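Local coordinates for D-isomer specific 2-hydroxyacid dehydrogenase family protein (Desulfovibrio vulgaris, PDB 5TX7), which probably interconverts D-2-hydroxyacids and 2-keto acids, using NAD as the redox cofactor, at residues Ala46-Met58 / Leu67-Asp81. Sequence-based numbering, arbitrary orientation.
Sequences AHVVLTNKVPLDM and LRFVSVLATGYDKVD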
loop_
_atom_site.group_PDB
_atom_site.type_symbol
_atom_site.label_atom_id
_atom_site.label_comp_id
_atom_site.label_asym_id
_atom_site.label_seq_id
_atom_site.Cartn_x
_atom_site.Cartn_y
_atom_site.Cartn_z
ATOM N N ALA A 46 12.448 28.007 31.297
ATOM C CA ALA A 46 12.116 26.592 31.178
ATOM C C ALA A 46 13.185 25.685 31.791
ATOM O O ALA A 46 14.360 25.834 31.488
ATOM C CB ALA A 46 11.923 26.230 29.709
ATOM N N HIS A 47 12.751 24.734 32.615
ATOM C CA HIS A 47 13.601 23.657 33.120
ATOM C C HIS A 47 13.892 22.653 31.992
ATOM O O HIS A 47 15.009 22.121 31.894
ATOM C CB HIS A 47 12.905 22.860 34.221
ATOM C CG HIS A 47 12.638 23.610 35.485
ATOM N ND1 HIS A 47 11.791 24.704 35.570
ATOM C CD2 HIS A 47 13.039 23.345 36.750
ATOM C CE1 HIS A 47 11.726 25.104 36.830
ATOM N NE2 HIS A 47 12.467 24.292 37.567
ATOM N N VAL A 48 12.859 22.370 31.181
ATOM C CA VAL A 48 12.906 21.368 30.117
ATOM C C VAL A 48 12.454 21.980 28.798
ATOM O O VAL A 48 11.371 22.581 28.736
ATOM C CB VAL A 48 11.950 20.174 30.401
ATOM C CG1 VAL A 48 12.066 19.116 29.314
ATOM C CG2 VAL A 48 12.248 19.558 31.746
ATOM N N VAL A 49 13.258 21.799 27.753
ATOM C CA VAL A 49 12.907 22.244 26.414
ATOM C C VAL A 49 12.702 21.007 25.516
ATOM O O VAL A 49 13.521 20.073 25.516
ATOM C CB VAL A 49 13.994 23.177 25.830
ATOM C CG1 VAL A 49 13.872 23.323 24.307
ATOM C CG2 VAL A 49 13.917 24.533 26.492
ATOM N N LEU A 50 11.606 21.011 24.754
ATOM C CA LEU A 50 11.339 19.980 23.737
ATOM C C LEU A 50 11.504 20.613 22.353
ATOM O O LEU A 50 10.932 21.675 22.084
ATOM C CB LEU A 50 9.934 19.429 23.884
ATOM C CG LEU A 50 9.547 18.960 25.295
ATOM C CD1 LEU A 50 8.066 18.582 25.313
ATOM C CD2 LEU A 50 10.452 17.805 25.750
ATOM N N THR A 51 12.325 19.983 21.514
ATOM C CA THR A 51 12.559 20.447 20.162
ATOM C C THR A 51 12.503 19.248 19.217
ATOM O O THR A 51 12.991 18.174 19.535
ATOM C CB THR A 51 13.918 21.167 20.016
ATOM O OG1 THR A 51 14.127 21.541 18.651
ATOM C CG2 THR A 51 15.112 20.292 20.465
ATOM N N ASN A 52 11.864 19.435 18.072
ATOM C CA ASN A 52 11.938 18.483 16.981
ATOM C C ASN A 52 13.061 18.955 16.056
ATOM O O ASN A 52 14.100 18.324 15.977
ATOM C CB ASN A 52 10.578 18.374 16.266
ATOM C CG ASN A 52 10.484 17.167 15.352
ATOM O OD1 ASN A 52 11.486 16.664 14.856
ATOM N ND2 ASN A 52 9.259 16.695 15.134
ATOM N N LYS A 53 12.851 20.077 15.383
ATOM C CA LYS A 53 13.826 20.619 14.436
ATOM C C LYS A 53 14.259 22.049 14.756
ATOM O O LYS A 53 14.960 22.658 13.955
ATOM C CB LYS A 53 13.258 20.563 12.999
ATOM C CG LYS A 53 12.947 19.177 12.478
ATOM C CD LYS A 53 14.183 18.297 12.353
ATOM C CE LYS A 53 13.832 16.908 11.815
ATOM N NZ LYS A 53 13.388 15.973 12.892
ATOM N N VAL A 54 13.858 22.596 15.902
ATOM C CA VAL A 54 14.325 23.928 16.301
ATOM C C VAL A 54 15.784 23.796 16.753
ATOM O O VAL A 54 16.090 22.964 17.603
ATOM C CB VAL A 54 13.463 24.540 17.406
ATOM C CG1 VAL A 54 14.063 25.859 17.886
ATOM C CG2 VAL A 54 12.047 24.770 16.881
ATOM N N PRO A 55 16.682 24.586 16.157
ATOM C CA PRO A 55 18.105 24.425 16.465
ATOM C C PRO A 55 18.502 24.999 17.819
ATOM O O PRO A 55 17.953 26.015 18.212
ATOM C CB PRO A 55 18.807 25.175 15.320
ATOM C CG PRO A 55 17.794 26.141 14.825
ATOM C CD PRO A 55 16.454 25.535 15.055
ATOM N N LEU A 56 19.424 24.332 18.516
ATOM C CA LEU A 56 19.988 24.827 19.773
ATOM C C LEU A 56 21.505 24.712 19.737
ATOM O O LEU A 56 22.054 23.613 19.786
ATOM C CB LEU A 56 19.440 24.036 20.950
ATOM C CG LEU A 56 17.930 24.111 21.165
ATOM C CD1 LEU A 56 17.507 23.047 22.170
ATOM C CD2 LEU A 56 17.523 25.512 21.618
ATOM N N ASP A 57 22.162 25.860 19.642
ATOM C CA ASP A 57 23.629 25.952 19.604
ATOM C C ASP A 57 24.175 26.369 20.972
ATOM O O ASP A 57 23.419 26.511 21.924
ATOM C CB ASP A 57 24.054 26.937 18.492
ATOM C CG ASP A 57 23.609 28.381 18.751
ATOM O OD1 ASP A 57 22.803 28.646 19.660
ATOM O OD2 ASP A 57 24.073 29.272 18.028
ATOM N N MET A 58 25.491 26.563 21.079
ATOM C CA MET A 58 26.135 26.987 22.336
ATOM C C MET A 58 25.590 28.305 22.854
ATOM O O MET A 58 25.382 28.470 24.053
ATOM C CB MET A 58 27.647 27.172 22.129
ATOM C CG MET A 58 28.430 27.738 23.317
ATOM S SD MET A 58 28.463 26.584 24.700
ATOM C CE MET A 58 29.824 25.519 24.211
ATOM N N LEU A 67 17.950 26.231 32.007
ATOM C CA LEU A 67 17.693 25.006 31.251
ATOM C C LEU A 67 18.435 23.828 31.855
ATOM O O LEU A 67 19.652 23.851 31.960
ATOM C CB LEU A 67 18.095 25.190 29.781
ATOM C CG LEU A 67 17.847 24.031 28.805
ATOM C CD1 LEU A 67 16.395 23.599 28.857
ATOM C CD2 LEU A 67 18.245 24.448 27.404
ATOM N N ARG A 68 17.688 22.809 32.270
ATOM C CA ARG A 68 18.259 21.617 32.889
ATOM C C ARG A 68 18.172 20.351 32.043
ATOM O O ARG A 68 18.948 19.436 32.282
ATOM C CB ARG A 68 17.629 21.386 34.263
ATOM C CG ARG A 68 17.700 22.581 35.214
ATOM C CD ARG A 68 19.048 23.317 35.231
ATOM N NE ARG A 68 19.072 24.388 36.228
ATOM C CZ ARG A 68 20.136 25.116 36.571
ATOM N NH1 ARG A 68 21.324 24.908 35.997
ATOM N NH2 ARG A 68 20.014 26.052 37.523
ATOM N N PHE A 69 17.282 20.294 31.045
ATOM C CA PHE A 69 17.096 19.070 30.249
ATOM C C PHE A 69 16.478 19.329 28.881
ATOM O O PHE A 69 15.479 20.048 28.764
ATOM C CB PHE A 69 16.222 18.074 31.024
ATOM C CG PHE A 69 16.002 16.765 30.313
ATOM C CD1 PHE A 69 17.081 15.978 29.915
ATOM C CD2 PHE A 69 14.712 16.295 30.063
ATOM C CE1 PHE A 69 16.879 14.764 29.274
ATOM C CE2 PHE A 69 14.528 15.083 29.417
ATOM C CZ PHE A 69 15.605 14.323 29.025
ATOM N N VAL A 70 17.070 18.733 27.849
ATOM C CA VAL A 70 16.502 18.801 26.503
ATOM C C VAL A 70 16.075 17.415 26.031
ATOM O O VAL A 70 16.861 16.461 26.095
ATOM C CB VAL A 70 17.497 19.406 25.514
ATOM C CG1 VAL A 70 16.902 19.432 24.104
ATOM C CG2 VAL A 70 17.884 20.809 25.974
ATOM N N SER A 71 14.829 17.292 25.592
ATOM C CA SER A 71 14.401 16.067 24.926
ATOM C C SER A 71 14.059 16.385 23.471
ATOM O O SER A 71 13.312 17.326 23.192
ATOM C CB SER A 71 13.220 15.416 25.642
ATOM O OG SER A 71 13.138 14.034 25.293
ATOM N N VAL A 72 14.631 15.604 22.562
ATOM C CA VAL A 72 14.442 15.799 21.140
ATOM C C VAL A 72 13.344 14.870 20.645
ATOM O O VAL A 72 13.392 13.657 20.892
ATOM C CB VAL A 72 15.738 15.529 20.367
ATOM C CG1 VAL A 72 15.529 15.737 18.868
ATOM C CG2 VAL A 72 16.845 16.430 20.888
ATOM N N LEU A 73 12.397 15.446 19.901
ATOM C CA LEU A 73 11.180 14.770 19.447
ATOM C C LEU A 73 11.433 14.099 18.101
ATOM O O LEU A 73 10.748 14.352 17.105
ATOM C CB LEU A 73 10.022 15.774 19.348
ATOM C CG LEU A 73 9.690 16.604 20.591
ATOM C CD1 LEU A 73 8.731 17.738 20.242
ATOM C CD2 LEU A 73 9.115 15.721 21.681
ATOM N N ALA A 74 12.414 13.209 18.108
ATOM C CA ALA A 74 12.949 12.583 16.914
ATOM C C ALA A 74 14.033 11.604 17.343
ATOM O O ALA A 74 14.443 11.592 18.492
ATOM C CB ALA A 74 13.543 13.638 15.969
ATOM N N THR A 75 14.487 10.798 16.405
ATOM C CA THR A 75 15.663 9.964 16.598
ATOM C C THR A 75 16.919 10.785 16.296
ATOM O O THR A 75 17.942 10.651 16.974
ATOM C CB THR A 75 15.609 8.735 15.675
ATOM O OG1 THR A 75 14.336 8.078 15.822
ATOM C CG2 THR A 75 16.721 7.760 16.027
ATOM N N GLY A 76 16.832 11.623 15.266
ATOM C CA GLY A 76 17.908 12.527 14.903
ATOM C C GLY A 76 17.929 13.776 15.745
ATOM O O GLY A 76 16.890 14.274 16.176
ATOM N N TYR A 77 19.131 14.280 15.978
ATOM C CA TYR A 77 19.362 15.466 16.802
ATOM C C TYR A 77 20.451 16.344 16.163
ATOM O O TYR A 77 21.205 17.026 16.860
ATOM C CB TYR A 77 19.713 15.041 18.246
ATOM C CG TYR A 77 20.767 13.964 18.323
ATOM C CD1 TYR A 77 22.132 14.287 18.332
ATOM C CD2 TYR A 77 20.413 12.625 18.376
ATOM C CE1 TYR A 77 23.102 13.301 18.373
ATOM C CE2 TYR A 77 21.376 11.627 18.423
ATOM C CZ TYR A 77 22.722 11.965 18.425
ATOM O OH TYR A 77 23.692 10.976 18.465
ATOM N N ASP A 78 20.496 16.360 14.828
ATOM C CA ASP A 78 21.600 16.998 14.087
ATOM C C ASP A 78 21.630 18.518 14.261
ATOM O O ASP A 78 22.686 19.121 14.139
ATOM C CB ASP A 78 21.564 16.625 12.585
ATOM C CG ASP A 78 22.978 16.507 11.969
ATOM O OD1 ASP A 78 23.847 15.802 12.551
ATOM O OD2 ASP A 78 23.227 17.112 10.895
ATOM N N LYS A 79 20.473 19.125 14.546
ATOM C CA LYS A 79 20.356 20.575 14.779
ATOM C C LYS A 79 20.580 20.998 16.253
ATOM O O LYS A 79 20.489 22.172 16.571
ATOM C CB LYS A 79 19.010 21.088 14.239
ATOM C CG LYS A 79 18.893 20.960 12.714
ATOM C CD LYS A 79 17.522 21.338 12.150
ATOM C CE LYS A 79 17.447 22.798 11.693
ATOM N NZ LYS A 79 16.046 23.298 11.479
ATOM N N VAL A 80 20.881 20.048 17.136
ATOM C CA VAL A 80 21.178 20.334 18.527
ATOM C C VAL A 80 22.653 20.074 18.813
ATOM O O VAL A 80 23.116 18.955 18.672
ATOM C CB VAL A 80 20.332 19.451 19.466
ATOM C CG1 VAL A 80 20.637 19.768 20.932
ATOM C CG2 VAL A 80 18.846 19.670 19.190
ATOM N N ASP A 81 23.384 21.107 19.233
ATOM C CA ASP A 81 24.777 20.944 19.642
ATOM C C ASP A 81 24.814 20.266 21.011
ATOM O O ASP A 81 24.941 20.931 22.035
ATOM C CB ASP A 81 25.512 22.290 19.656
ATOM C CG ASP A 81 27.018 22.130 19.847
ATOM O OD1 ASP A 81 27.463 21.035 20.269
ATOM O OD2 ASP A 81 27.771 23.091 19.577
HETATM O O HOH W 1 15.568 16.217 14.998
HETATM O O HOH W 2 9.835 13.507 14.586
#
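H47 O opens the main-chain pairing of strands 48-51 and 69-72, accepting from R68 N at 2.8 Å and, weakly, from F69 N; the strand directions differ by 19°, which makes them parallel. V49 N donates to F69 O at 3.0 Å, and the alternation continues through S71 N to V49 O, T51 N to S71 O and L73 N to T51 O. After the strands diverge, the chains meet again: L56 N donates to K79 O, and D81 N to L56 O at 2.9 Å.

Polar side chains work at the C-terminal ends of the strands. K79 NZ lies 2.8 Å from K53 O, in the carbonyl plane, a cross-segment bond to the backbone. The bends of the K53 chain at chi2 (-64°) and chi4 (-85°) bring NZ back to N52 OD1, 2.8 Å away; one water links K53 NZ with N52 O and G76 O, and W136 of the second subunit makes a cation-pi contact with this lysine.

Apolar contacts differ by face. On the face of V48 and L50, V48 CG1 runs beside the F69 ring, 3.9 Å from CD2, while L50 CD2 rests on S71 CB; helix 292-310 packs here. On the other, the side chains of V49 and L67 cross at about a right angle, CG2 of V49 lying 3.6 Å from CD1 of L67, and L56 CD1 meets V70 CG1 tip to tip at 4.1 Å.

The segments belong to a beta-alpha-beta unit through helix 58-62, within a five-stranded parallel sheet. The alternating N-H...O=C bonds set the register. Aliphatic and aromatic side chains make up most of the packing on both faces, where S71 OG bonds N305 and T51 OG1 bonds V54 O, whereas charge and water gather at the C-terminal strand ends, beside the subunit interface.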